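Local structure of molybdopterin adenylyltransferase (Helicobacter pylori, 4XCW) at residues Val72-Gly77 with Asp84-Ala89; Leu11-Arg16 with Asp54-Ser59; Glu103-Thr108 with Leu130-Pro135; Val33-Glu36 with Pro41-Phe44; Cys144-Phe149 with Lys169-Phe174. The protein probably catalyses the ATP-dependent adenylylation of molybdopterin, the step in molybdenum cofactor synthesis that yields adenylyl-molybdopterin and diphosphate. One frame throughout, in Å; residues are numbered along the deposited sequence. Where two conformers were deposited one is given.

In the fold
Interactions 1 to 4 are spread over one sheet, with helices on both faces. Interactions 1 and 2 are neighbours, their centres about 8 Å apart: strands 71-75 and 6-13 pair through Val73 O to Leu11 N (2.9 Å), and Ile85 packs on Ile56. Interaction 3 adjoins interaction 1 from the other flank, Thr74 O meeting Leu134 N at 2.7 Å. On the opposite face, interaction 5 touches interaction 3 through Met105 and Cys144, and interaction 4 through Glu36 and Asn170. Interaction 1 contains the glycine-rich turn that in MogA relatives, and probably here too, borders the pterin site; interactions 4 and 5 have centres about 20 and 21 Å from the centre of interaction 1.

Interaction 1 (Val72-Gly77 with Asp84-Ala89); sequences VVTTGG and DITPEA
Thr74, near the end of strand 71-75, meets Thr86 on the first turn of helix 86-93, the two side chains reaching toward each other tip to tip. The Thr86 methyl CG2 lies 3.5 Å from Thr74 OG1 and 3.8 Å from Thr74 CB, so a methyl covers a hydroxyl whose polar partner is elsewhere: Thr74 OG1 is hydrogen-bonded to Asn133 ND2. The next residue, Thr75, faces away from the helix, and its OG1 hydrogen-bonds to Pro135 O. Here the strand ends and the chain enters Gly76-Gly77, part of a TTGGTG sequence that makes a glycine-rich turn which, as in MogA relatives, probably borders the molybdopterin site. Both glycines have positive phi, which lets the backbone bend at the helix start and bring two successive carbonyls up to Thr86. Gly76 O is 3.1 Å from Thr86 OG1, a bond that is not settled. Gly77 O takes a better-defined bond, from Thr86 N at 3.1 Å. The donor lies in the carbonyl plane, with a C=O to N angle of 155°, and a backbone N-H at the helix start is thereby satisfied from outside the helix. Pro87 crowds the same oxygen, its CD 3.2 Å from Gly77 O. Asp84 lies against the Gly77 backbone, its OD1 3.6 Å from Gly77 CA, while OD2 makes a weak bond to Gly79 N within the same loop.

Interaction 2 (Leu11-Arg16 with Asp54-Ser59); sequences LSASDR and DLIEKS
Ser59 OG is hydrogen-bonded to Glu47 OE2 and lies beside the Leu11 methyls in the conformers described, so a polar group is held inside an otherwise apolar contact. Both Ser59 and Leu11 were modelled in two conformers, which makes the closest approach between them doubtful. Firmer is the packing of Ile56 on Ala13: the longer isoleucine branch runs out beside the backbone N (chi1 -62°) and sets CD1 3.7 Å from Ala13 CB. The other branch turns to Leu11, where, in the conformer described, Ile56 CG2 meets Leu11 CD2 at 3.9 Å as the side chains cross obliquely. Leu11 and Ala13, two apart on the strand, thus both meet one isoleucine; strand 11-13 and helix 54-59 run antiparallel (176°), with axes 10.2 Å apart. Past the strand, Ser14 OG accepts from Arg16 N at 3.0 Å in an ST turn and also bonds to Glu23 OE2. The outer side of the helix carries a different interaction, a salt bridge of 3.5 Å between Lys58 NZ and Asp54 OD2. Helix 53-66 connects strand 42-49 to strand 71-75 and passes over strand 6-13 between them, the layout of a beta-alpha-beta crossover in a Rossmann-like alpha/beta fold.

Interaction 3 (Glu103-Thr108 with Leu130-Pro135); sequences ELMRMT and LIINLP
Within 103-108 and 130-135, Met105 makes the contact, and the close packing gathers at the end of its side chain. The SD atom of Met105 sits 3.4 Å from Asn133 O and 3.9 Å from Ile132 CG2. The last bond is bent (chi3 -68°), turning CE of Met105 in toward the strand, 3.5 Å from that same Asn133 O. Sulfur and terminal methyl thus lie together against one carbonyl, which also receives a hydrogen bond from Gln121 NE2, while Ile132 crosses the methionine aslant, CG2 nearest. Asn133 contributes its backbone here; its amide is turned to other partners, ND2 bonding to Thr74 OG1 and Thr90 OG1.

The rest of the helical segment stands off from the strand. Thr108, partly exposed, serves its own helix instead: its OG1 donates to Leu104 O at 2.7 Å, and Thr108 N donates to the same oxygen from the other face of its plane at 2.9 Å. Other residues of the helix belong to the assembly: Arg106 is salt-bridged to Glu103 of the second subunit, and Glu103 to Arg106 of the third. Met105 is therefore buried on the sheet side, while Glu103, Arg106 and Met107 face the other subunits, an arrangement that fits the trimeric molybdopterin-binding fold of the MogA family.

Interaction 4 (Val33-Glu36 with Pro41-Phe44); sequences VLSE and PLEF
Phe44 and Leu34 have the most surface buried here, with Ser35 and Leu42 close behind; the contact joins the helix and second strand of the beta-alpha-beta unit made by strand 6-13, helix 25-37 and strand 42-49. Phe44 points its ring from the strand toward the helix and presents its edge. Leu34 CB lies near the ring plane, 4.1 Å from Phe44 CZ, and Ser35 OG is also at that edge, 3.7 Å from Phe44 CE2. The hydroxyl makes its polar bond back into the helix, to Gln31 O, and so offers the ring an oxygen already engaged. That placement follows from chi1 of -70°, which holds OG beside the backbone N of Ser35. Leu34 continues inward, where its side chain and that of Phe44 both touch Ile8 of the neighbouring strand 6-13. Ser35, by contrast, is exposed, so the contact passes from buried to exposed between the neighbouring residues Leu34 and Ser35. Leu42, two residues before Phe44 and on the same side of the strand, packs against main chain more than side chain: its CD1 is 3.7 Å from Ser35 CA and equally 3.7 Å from Leu34 O.

Interaction 5 (Cys144-Phe149 with Lys169-Phe174); sequences CLEAVF and KNIQAF
Phe149 and Ile171 cross at a slant, the isoleucine branches approaching the aromatic ring obliquely. Ile171 CG2 is 3.8 Å from both Phe149 CD2 and Phe149 CE2, bridging that ring bond, and Ile171 CG1 follows at 3.9 Å from Phe149 CD2. The same CG1 branch carries CD1 of Ile171 on to the helix backbone, 3.7 Å from Glu146 O, with Glu146 CG 4.3 Å from the same methyl. With CG1 anti to the backbone N (chi1 -166°), the side chain can span ring and helix backbone at once. Helix 138-148 packs on the sheet of the alpha/beta domain, whereas segment 169-174 belongs to the irregular C-terminal tail that follows helix 152-158, so this contact lays the tail across the C-terminal end of a core helix. The Phe149 ring also meets that of Tyr37, the planes at about 50°, and Tyr37 touches Ile171 as well. Just before Ile171, Asn170 ND2 hydrogen-bonds to Glu36 O near the end of helix 25-37, and at the other end of the segment Phe174 packs on Thr115 of the third subunit.

Interaction 1 (Val72-Gly77 with Asp84-Ala89)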
# COMPACT_ATOMS: atom_id res chain seq x y z
N VAL B 72 -20.70 0.41 -5.13
CA VAL B 72 -21.06 1.27 -4.02
C VAL B 72 -19.92 2.25 -3.81
O VAL B 72 -18.76 1.85 -3.68
CB VAL B 72 -21.33 0.47 -2.73
CG1 VAL B 72 -21.61 1.41 -1.57
CG2 VAL B 72 -22.48 -0.51 -2.94
N VAL B 73 -20.22 3.54 -3.81
CA VAL B 73 -19.17 4.53 -3.59
C VAL B 73 -19.50 5.38 -2.38
O VAL B 73 -20.66 5.69 -2.12
CB VAL B 73 -18.95 5.43 -4.83
CG1 VAL B 73 -18.51 4.60 -6.03
CG2 VAL B 73 -20.20 6.24 -5.16
N THR B 74 -18.47 5.76 -1.64
CA THR B 74 -18.66 6.63 -0.49
C THR B 74 -18.02 7.98 -0.75
O THR B 74 -17.12 8.10 -1.58
CB THR B 74 -18.03 6.05 0.79
OG1 THR B 74 -16.62 5.93 0.61
CG2 THR B 74 -18.60 4.68 1.11
N THR B 75 -18.49 9.00 -0.04
CA THR B 75 -17.85 10.30 -0.06
C THR B 75 -17.75 10.80 1.37
O THR B 75 -18.69 10.64 2.16
CB THR B 75 -18.60 11.31 -0.96
OG1 THR B 75 -17.95 12.59 -0.89
CG2 THR B 75 -20.05 11.47 -0.52
N GLY B 76 -16.60 11.36 1.72
CA GLY B 76 -16.38 11.89 3.05
C GLY B 76 -15.65 10.95 3.99
O GLY B 76 -15.67 9.72 3.82
N GLY B 77 -15.00 11.53 4.99
CA GLY B 77 -14.46 10.80 6.12
C GLY B 77 -13.32 9.85 5.83
O GLY B 77 -13.30 8.72 6.33
N ASP B 84 -12.83 10.38 10.86
CA ASP B 84 -12.74 9.87 9.49
C ASP B 84 -12.66 8.34 9.51
O ASP B 84 -11.57 7.77 9.40
CB ASP B 84 -11.53 10.46 8.76
CG ASP B 84 -11.66 11.94 8.50
OD1 ASP B 84 -12.71 12.52 8.82
OD2 ASP B 84 -10.71 12.54 7.95
N ILE B 85 -13.81 7.69 9.65
CA ILE B 85 -13.82 6.25 9.87
C ILE B 85 -14.40 5.45 8.70
O ILE B 85 -14.67 4.26 8.82
CB ILE B 85 -14.59 5.91 11.16
CG1 ILE B 85 -15.91 6.68 11.21
CG2 ILE B 85 -13.77 6.29 12.38
CD1 ILE B 85 -17.03 6.04 10.47
N THR B 86 -14.58 6.12 7.56
CA THR B 86 -15.13 5.45 6.39
C THR B 86 -14.24 4.31 5.84
O THR B 86 -14.76 3.25 5.52
CB THR B 86 -15.42 6.48 5.27
OG1 THR B 86 -16.34 7.46 5.77
CG2 THR B 86 -16.03 5.80 4.05
N PRO B 87 -12.90 4.51 5.75
CA PRO B 87 -12.10 3.37 5.28
C PRO B 87 -12.15 2.18 6.24
O PRO B 87 -12.18 1.05 5.77
CB PRO B 87 -10.68 3.95 5.20
CG PRO B 87 -10.87 5.43 5.04
CD PRO B 87 -12.09 5.74 5.87
N GLU B 88 -12.14 2.42 7.55
CA GLU B 88 -12.26 1.32 8.52
C GLU B 88 -13.55 0.52 8.33
O GLU B 88 -13.54 -0.71 8.41
CB GLU B 88 -12.22 1.85 9.95
CG GLU B 88 -10.84 2.22 10.43
CD GLU B 88 -10.52 3.69 10.25
OE1 GLU B 88 -10.98 4.30 9.26
OE2 GLU B 88 -9.80 4.23 11.12
N ALA B 89 -14.65 1.23 8.13
CA ALA B 89 -15.94 0.58 7.93
C ALA B 89 -15.92 -0.21 6.63
O ALA B 89 -16.45 -1.31 6.55
CB ALA B 89 -17.06 1.60 7.92

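Interaction 2 (Leu11-Arg16 with Asp54-Ser59)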
# COMPACT_ATOMS: atom_id res chain seq x y z
N LEU B 11 -23.05 6.56 -0.76
CA LEU B 11 -23.08 6.76 0.68
C LEU B 11 -22.32 8.02 1.09
O LEU B 11 -21.10 8.08 0.97
CB LEU B 11 -22.49 5.54 1.38
CG LEU B 11 -22.60 5.56 2.90
CD1 LEU B 11 -24.05 5.78 3.25
CD2 LEU B 11 -22.09 4.27 3.51
N SER B 12 -23.05 9.02 1.58
CA SER B 12 -22.40 10.23 2.09
C SER B 12 -22.23 10.12 3.60
O SER B 12 -23.22 10.03 4.33
CB SER B 12 -23.21 11.48 1.74
OG SER B 12 -22.65 12.62 2.37
N ALA B 13 -20.98 10.12 4.06
CA ALA B 13 -20.68 10.08 5.48
C ALA B 13 -20.54 11.51 5.98
O ALA B 13 -19.65 12.23 5.53
CB ALA B 13 -19.42 9.29 5.75
N SER B 14 -21.41 11.90 6.90
CA SER B 14 -21.46 13.29 7.33
C SER B 14 -22.22 13.46 8.65
O SER B 14 -23.26 12.85 8.85
CB SER B 14 -22.12 14.15 6.25
OG SER B 14 -22.34 15.48 6.71
N ASP B 15 -21.68 14.28 9.54
CA ASP B 15 -22.35 14.57 10.80
C ASP B 15 -23.38 15.69 10.62
O ASP B 15 -24.10 16.04 11.55
CB ASP B 15 -21.34 14.96 11.88
CG ASP B 15 -20.53 13.76 12.38
OD1 ASP B 15 -21.06 12.63 12.33
OD2 ASP B 15 -19.38 13.96 12.82
N ARG B 16 -23.43 16.24 9.40
CA ARG B 16 -24.33 17.34 9.05
C ARG B 16 -24.19 18.53 9.98
O ARG B 16 -25.19 19.10 10.44
CB ARG B 16 -25.79 16.85 9.03
CG ARG B 16 -26.23 16.32 7.69
CD ARG B 16 -27.29 15.24 7.83
NE ARG B 16 -26.74 14.03 8.44
CZ ARG B 16 -27.15 13.52 9.59
NH1 ARG B 16 -28.11 14.12 10.28
NH2 ARG B 16 -26.59 12.41 10.07
N ASP B 54 -20.34 1.79 12.98
CA ASP B 54 -21.31 0.71 12.80
C ASP B 54 -22.43 1.12 11.84
O ASP B 54 -22.93 0.30 11.07
CB ASP B 54 -21.91 0.27 14.14
CG ASP B 54 -22.69 -1.02 14.02
OD1 ASP B 54 -22.16 -1.99 13.42
OD2 ASP B 54 -23.84 -1.06 14.50
N LEU B 55 -22.81 2.39 11.87
CA LEU B 55 -23.85 2.88 10.97
C LEU B 55 -23.39 2.85 9.52
O LEU B 55 -24.15 2.49 8.62
CB LEU B 55 -24.27 4.31 11.35
CG LEU B 55 -25.21 4.42 12.54
CD1 LEU B 55 -25.60 5.88 12.78
CD2 LEU B 55 -26.44 3.56 12.32
N ILE B 56 -22.13 3.21 9.28
CA ILE B 56 -21.60 3.15 7.93
C ILE B 56 -21.49 1.70 7.45
O ILE B 56 -21.81 1.39 6.30
CB ILE B 56 -20.24 3.85 7.84
CG1 ILE B 56 -20.41 5.33 8.19
CG2 ILE B 56 -19.64 3.68 6.44
CD1 ILE B 56 -19.27 6.21 7.74
N GLU B 57 -21.05 0.81 8.33
CA GLU B 57 -20.98 -0.61 7.98
C GLU B 57 -22.35 -1.13 7.60
O GLU B 57 -22.52 -1.78 6.57
CB GLU B 57 -20.42 -1.43 9.14
CG GLU B 57 -18.97 -1.13 9.48
CD GLU B 57 -18.45 -1.99 10.61
OE1 GLU B 57 -19.10 -3.01 10.94
OE2 GLU B 57 -17.38 -1.65 11.17
N LYS B 58 -23.34 -0.85 8.44
CA LYS B 58 -24.71 -1.30 8.19
C LYS B 58 -25.25 -0.78 6.86
O LYS B 58 -25.93 -1.50 6.15
CB LYS B 58 -25.62 -0.86 9.33
CG LYS B 58 -25.48 -1.69 10.59
CD LYS B 58 -26.42 -1.21 11.67
CE LYS B 58 -26.40 -2.13 12.88
NZ LYS B 58 -27.26 -1.61 13.97
N SER B 59 -24.95 0.47 6.54
CA SER B 59 -25.40 1.08 5.29
C SER B 59 -24.75 0.41 4.09
O SER B 59 -25.42 0.07 3.12
CB SER B 59 -25.10 2.58 5.28
OG SER B 59 -25.55 3.17 4.08

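Interaction 3 (Glu103-Thr108 with Leu130-Pro135)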
# COMPACT_ATOMS: atom_id res chain seq x y z
N GLU B 103 -3.87 3.18 -4.23
CA GLU B 103 -2.63 3.69 -4.81
C GLU B 103 -2.90 4.69 -5.92
O GLU B 103 -2.32 5.79 -5.94
CB GLU B 103 -1.79 2.53 -5.34
CG GLU B 103 -1.20 1.68 -4.24
CD GLU B 103 -0.72 0.33 -4.73
OE1 GLU B 103 -0.82 0.05 -5.95
OE2 GLU B 103 -0.26 -0.46 -3.88
N LEU B 104 -3.78 4.33 -6.84
CA LEU B 104 -4.04 5.17 -8.00
C LEU B 104 -4.78 6.45 -7.61
O LEU B 104 -4.52 7.51 -8.17
CB LEU B 104 -4.83 4.41 -9.06
CG LEU B 104 -5.15 5.22 -10.32
CD1 LEU B 104 -3.87 5.73 -10.95
CD2 LEU B 104 -5.96 4.39 -11.33
N MET B 105 -5.71 6.35 -6.65
CA MET B 105 -6.46 7.54 -6.26
C MET B 105 -5.53 8.57 -5.59
O MET B 105 -5.65 9.77 -5.84
CB MET B 105 -7.63 7.17 -5.33
CG MET B 105 -8.72 6.37 -6.03
SD MET B 105 -10.23 6.10 -5.06
CE MET B 105 -9.66 5.02 -3.75
N ARG B 106 -4.59 8.10 -4.78
CA ARG B 106 -3.57 9.01 -4.23
C ARG B 106 -2.66 9.58 -5.31
O ARG B 106 -2.37 10.78 -5.28
CB ARG B 106 -2.73 8.31 -3.16
CG ARG B 106 -3.44 8.20 -1.81
CD ARG B 106 -2.55 7.59 -0.74
NE ARG B 106 -2.32 6.16 -0.96
CZ ARG B 106 -3.14 5.20 -0.53
NH1 ARG B 106 -4.24 5.51 0.14
NH2 ARG B 106 -2.85 3.93 -0.78
N MET B 107 -2.18 8.75 -6.24
CA MET B 107 -1.30 9.23 -7.31
C MET B 107 -1.99 10.29 -8.15
O MET B 107 -1.37 11.29 -8.55
CB MET B 107 -0.86 8.07 -8.21
CG MET B 107 -0.01 7.03 -7.51
SD MET B 107 0.33 5.60 -8.56
CE MET B 107 1.02 4.47 -7.36
N THR B 108 -3.27 10.08 -8.41
CA THR B 108 -4.07 11.01 -9.19
C THR B 108 -4.17 12.36 -8.48
O THR B 108 -3.96 13.41 -9.09
CB THR B 108 -5.48 10.44 -9.45
OG1 THR B 108 -5.36 9.18 -10.11
CG2 THR B 108 -6.29 11.39 -10.32
N LEU B 130 -18.51 -4.06 -5.74
CA LEU B 130 -17.27 -3.31 -5.59
C LEU B 130 -17.55 -2.03 -4.80
O LEU B 130 -18.42 -1.24 -5.18
CB LEU B 130 -16.67 -2.96 -6.95
CG LEU B 130 -15.48 -1.98 -6.96
CD1 LEU B 130 -14.27 -2.51 -6.20
CD2 LEU B 130 -15.08 -1.63 -8.38
N ILE B 131 -16.83 -1.84 -3.70
CA ILE B 131 -16.95 -0.62 -2.91
C ILE B 131 -15.70 0.24 -3.05
O ILE B 131 -14.58 -0.24 -2.90
CB ILE B 131 -17.17 -0.95 -1.42
CG1 ILE B 131 -18.36 -1.88 -1.26
CG2 ILE B 131 -17.41 0.34 -0.61
CD1 ILE B 131 -18.61 -2.31 0.19
N ILE B 132 -15.89 1.51 -3.38
CA ILE B 132 -14.77 2.44 -3.51
C ILE B 132 -15.05 3.70 -2.70
O ILE B 132 -16.13 4.26 -2.80
CB ILE B 132 -14.54 2.86 -4.96
CG1 ILE B 132 -14.49 1.63 -5.87
CG2 ILE B 132 -13.26 3.68 -5.09
CD1 ILE B 132 -14.38 1.99 -7.33
N ASN B 133 -14.06 4.14 -1.92
CA ASN B 133 -14.13 5.43 -1.23
C ASN B 133 -13.69 6.57 -2.14
O ASN B 133 -12.57 6.55 -2.64
CB ASN B 133 -13.25 5.45 0.02
CG ASN B 133 -13.43 4.23 0.90
OD1 ASN B 133 -12.45 3.68 1.40
ND2 ASN B 133 -14.67 3.82 1.12
N LEU B 134 -14.55 7.57 -2.35
CA LEU B 134 -14.24 8.70 -3.23
C LEU B 134 -13.91 9.94 -2.39
O LEU B 134 -14.11 9.92 -1.18
CB LEU B 134 -15.42 8.99 -4.16
CG LEU B 134 -15.85 7.87 -5.10
CD1 LEU B 134 -17.00 8.36 -5.98
CD2 LEU B 134 -14.66 7.39 -5.92
N PRO B 135 -13.40 11.02 -3.02
CA PRO B 135 -13.13 12.23 -2.24
C PRO B 135 -14.40 12.95 -1.83
O PRO B 135 -15.50 12.44 -2.07
CB PRO B 135 -12.30 13.11 -3.20
CG PRO B 135 -11.81 12.18 -4.26
CD PRO B 135 -12.88 11.15 -4.39

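Interaction 4 (Val33-Glu36 with Pro41-Phe44)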
# COMPACT_ATOMS: atom_id res chain seq x y z
N VAL B 33 -21.62 12.07 -12.93
CA VAL B 33 -20.50 11.42 -13.60
C VAL B 33 -20.82 9.99 -14.02
O VAL B 33 -20.57 9.59 -15.16
CB VAL B 33 -19.25 11.40 -12.69
CG1 VAL B 33 -18.16 10.56 -13.32
CG2 VAL B 33 -18.76 12.81 -12.45
N LEU B 34 -21.37 9.21 -13.10
CA LEU B 34 -21.67 7.82 -13.40
C LEU B 34 -22.76 7.72 -14.47
O LEU B 34 -22.76 6.80 -15.29
CB LEU B 34 -22.07 7.08 -12.12
CG LEU B 34 -20.87 6.89 -11.19
CD1 LEU B 34 -21.29 6.26 -9.86
CD2 LEU B 34 -19.78 6.05 -11.86
N SER B 35 -23.68 8.69 -14.47
CA SER B 35 -24.74 8.72 -15.48
C SER B 35 -24.19 8.96 -16.88
O SER B 35 -24.74 8.48 -17.86
CB SER B 35 -25.77 9.80 -15.15
OG SER B 35 -26.53 9.44 -14.01
N GLU B 36 -23.10 9.72 -16.97
CA GLU B 36 -22.47 10.01 -18.26
C GLU B 36 -21.57 8.87 -18.73
O GLU B 36 -21.34 8.70 -19.92
CB GLU B 36 -21.66 11.30 -18.17
CG GLU B 36 -22.49 12.55 -17.90
CD GLU B 36 -21.63 13.77 -17.62
OE1 GLU B 36 -20.39 13.63 -17.61
OE2 GLU B 36 -22.19 14.87 -17.42
N PRO B 41 -29.53 1.43 -17.99
CA PRO B 41 -30.45 2.04 -17.04
C PRO B 41 -29.84 1.98 -15.64
O PRO B 41 -29.35 0.92 -15.23
CB PRO B 41 -31.72 1.17 -17.15
CG PRO B 41 -31.29 -0.06 -17.89
CD PRO B 41 -30.15 0.33 -18.76
N LEU B 42 -29.86 3.10 -14.94
CA LEU B 42 -29.21 3.16 -13.63
C LEU B 42 -30.23 3.38 -12.53
O LEU B 42 -31.20 4.13 -12.70
CB LEU B 42 -28.16 4.26 -13.61
CG LEU B 42 -27.08 4.18 -14.69
CD1 LEU B 42 -26.12 5.36 -14.57
CD2 LEU B 42 -26.33 2.87 -14.58
N GLU B 43 -30.01 2.73 -11.40
CA GLU B 43 -30.80 3.00 -10.20
C GLU B 43 -29.85 3.33 -9.07
O GLU B 43 -28.98 2.53 -8.71
CB GLU B 43 -31.70 1.81 -9.84
CG GLU B 43 -32.75 1.50 -10.89
CD GLU B 43 -33.91 0.67 -10.36
OE1 GLU B 43 -34.00 0.48 -9.13
OE2 GLU B 43 -34.73 0.20 -11.19
N PHE B 44 -29.99 4.54 -8.53
CA PHE B 44 -29.11 5.01 -7.48
C PHE B 44 -29.72 4.84 -6.09
O PHE B 44 -30.88 5.17 -5.87
CB PHE B 44 -28.74 6.47 -7.72
CG PHE B 44 -27.79 6.68 -8.86
CD1 PHE B 44 -26.43 6.46 -8.69
CD2 PHE B 44 -28.24 7.10 -10.10
CE1 PHE B 44 -25.55 6.66 -9.74
CE2 PHE B 44 -27.36 7.30 -11.15
CZ PHE B 44 -26.01 7.08 -10.96

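Interaction 5 (Cys144-Phe149 with Lys169-Phe174)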
# COMPACT_ATOMS: atom_id res chain seq x y z
N CYS B 144 -11.11 11.75 -9.70
CA CYS B 144 -10.93 10.41 -9.15
C CYS B 144 -11.65 9.35 -9.99
O CYS B 144 -11.06 8.34 -10.36
CB CYS B 144 -11.43 10.38 -7.71
SG CYS B 144 -11.26 8.79 -6.89
N LEU B 145 -12.92 9.60 -10.30
CA LEU B 145 -13.70 8.64 -11.08
C LEU B 145 -13.14 8.49 -12.49
O LEU B 145 -13.10 7.39 -13.04
CB LEU B 145 -15.17 9.07 -11.13
CG LEU B 145 -15.99 8.74 -9.88
CD1 LEU B 145 -17.35 9.41 -9.92
CD2 LEU B 145 -16.12 7.23 -9.71
N GLU B 146 -12.68 9.59 -13.07
CA GLU B 146 -12.08 9.53 -14.40
C GLU B 146 -10.86 8.60 -14.40
O GLU B 146 -10.62 7.86 -15.35
CB GLU B 146 -11.68 10.92 -14.89
CG GLU B 146 -11.09 10.94 -16.29
CD GLU B 146 -10.91 12.34 -16.84
OE1 GLU B 146 -11.39 13.30 -16.20
OE2 GLU B 146 -10.27 12.48 -17.91
N ALA B 147 -10.13 8.61 -13.29
CA ALA B 147 -8.92 7.81 -13.17
C ALA B 147 -9.21 6.33 -12.94
O ALA B 147 -8.54 5.47 -13.52
CB ALA B 147 -8.05 8.34 -12.05
N VAL B 148 -10.19 6.03 -12.09
CA VAL B 148 -10.40 4.64 -11.67
C VAL B 148 -11.47 3.90 -12.46
O VAL B 148 -11.44 2.67 -12.52
CB VAL B 148 -10.76 4.53 -10.17
CG1 VAL B 148 -9.67 5.16 -9.31
CG2 VAL B 148 -12.12 5.14 -9.87
N PHE B 149 -12.41 4.62 -13.05
CA PHE B 149 -13.51 3.95 -13.74
C PHE B 149 -13.10 2.99 -14.87
O PHE B 149 -13.77 1.97 -15.07
CB PHE B 149 -14.52 4.95 -14.30
CG PHE B 149 -15.77 4.30 -14.81
CD1 PHE B 149 -16.78 3.93 -13.93
CD2 PHE B 149 -15.93 4.02 -16.15
CE1 PHE B 149 -17.93 3.31 -14.39
CE2 PHE B 149 -17.08 3.40 -16.62
CZ PHE B 149 -18.07 3.05 -15.73
N LYS B 169 -18.12 7.67 -25.57
CA LYS B 169 -18.02 9.10 -25.84
C LYS B 169 -17.42 9.84 -24.64
O LYS B 169 -16.83 10.91 -24.78
CB LYS B 169 -19.40 9.67 -26.17
CG LYS B 169 -19.39 11.12 -26.58
CD LYS B 169 -18.53 11.32 -27.81
CE LYS B 169 -18.35 12.79 -28.13
NZ LYS B 169 -19.63 13.47 -28.48
N ASN B 170 -17.56 9.25 -23.45
CA ASN B 170 -17.18 9.94 -22.23
C ASN B 170 -16.03 9.29 -21.45
O ASN B 170 -15.33 9.97 -20.70
CB ASN B 170 -18.40 10.07 -21.31
CG ASN B 170 -19.45 11.00 -21.89
OD1 ASN B 170 -19.13 11.95 -22.60
ND2 ASN B 170 -20.71 10.72 -21.58
N ILE B 171 -15.85 7.99 -21.62
CA ILE B 171 -14.83 7.26 -20.88
C ILE B 171 -14.52 5.94 -21.59
O ILE B 171 -15.36 5.41 -22.32
CB ILE B 171 -15.28 7.01 -19.41
CG1 ILE B 171 -14.11 6.56 -18.52
CG2 ILE B 171 -16.43 6.03 -19.35
CD1 ILE B 171 -13.31 7.71 -17.94
N GLN B 172 -13.31 5.43 -21.41
CA GLN B 172 -12.93 4.15 -22.00
C GLN B 172 -12.80 3.10 -20.91
O GLN B 172 -12.19 3.36 -19.88
CB GLN B 172 -11.60 4.27 -22.75
CG GLN B 172 -11.58 5.35 -23.81
CD GLN B 172 -12.86 5.42 -24.61
OE1 GLN B 172 -13.27 4.44 -25.24
NE2 GLN B 172 -13.51 6.57 -24.59
N ALA B 173 -13.37 1.92 -21.12
CA ALA B 173 -13.16 0.83 -20.17
C ALA B 173 -12.59 -0.39 -20.87
O ALA B 173 -13.04 -0.79 -21.94
CB ALA B 173 -14.43 0.47 -19.45
N PHE B 174 -11.59 -0.97 -20.23
CA PHE B 174 -10.84 -2.07 -20.81
C PHE B 174 -11.34 -3.41 -20.29
O PHE B 174 -11.41 -3.62 -19.08
CB PHE B 174 -9.36 -1.89 -20.49
CG PHE B 174 -8.50 -3.04 -20.94
CD1 PHE B 174 -8.32 -3.30 -22.28
CD2 PHE B 174 -7.88 -3.85 -20.01
CE1 PHE B 174 -7.53 -4.36 -22.70
CE2 PHE B 174 -7.09 -4.90 -20.41
CZ PHE B 174 -6.91 -5.16 -21.76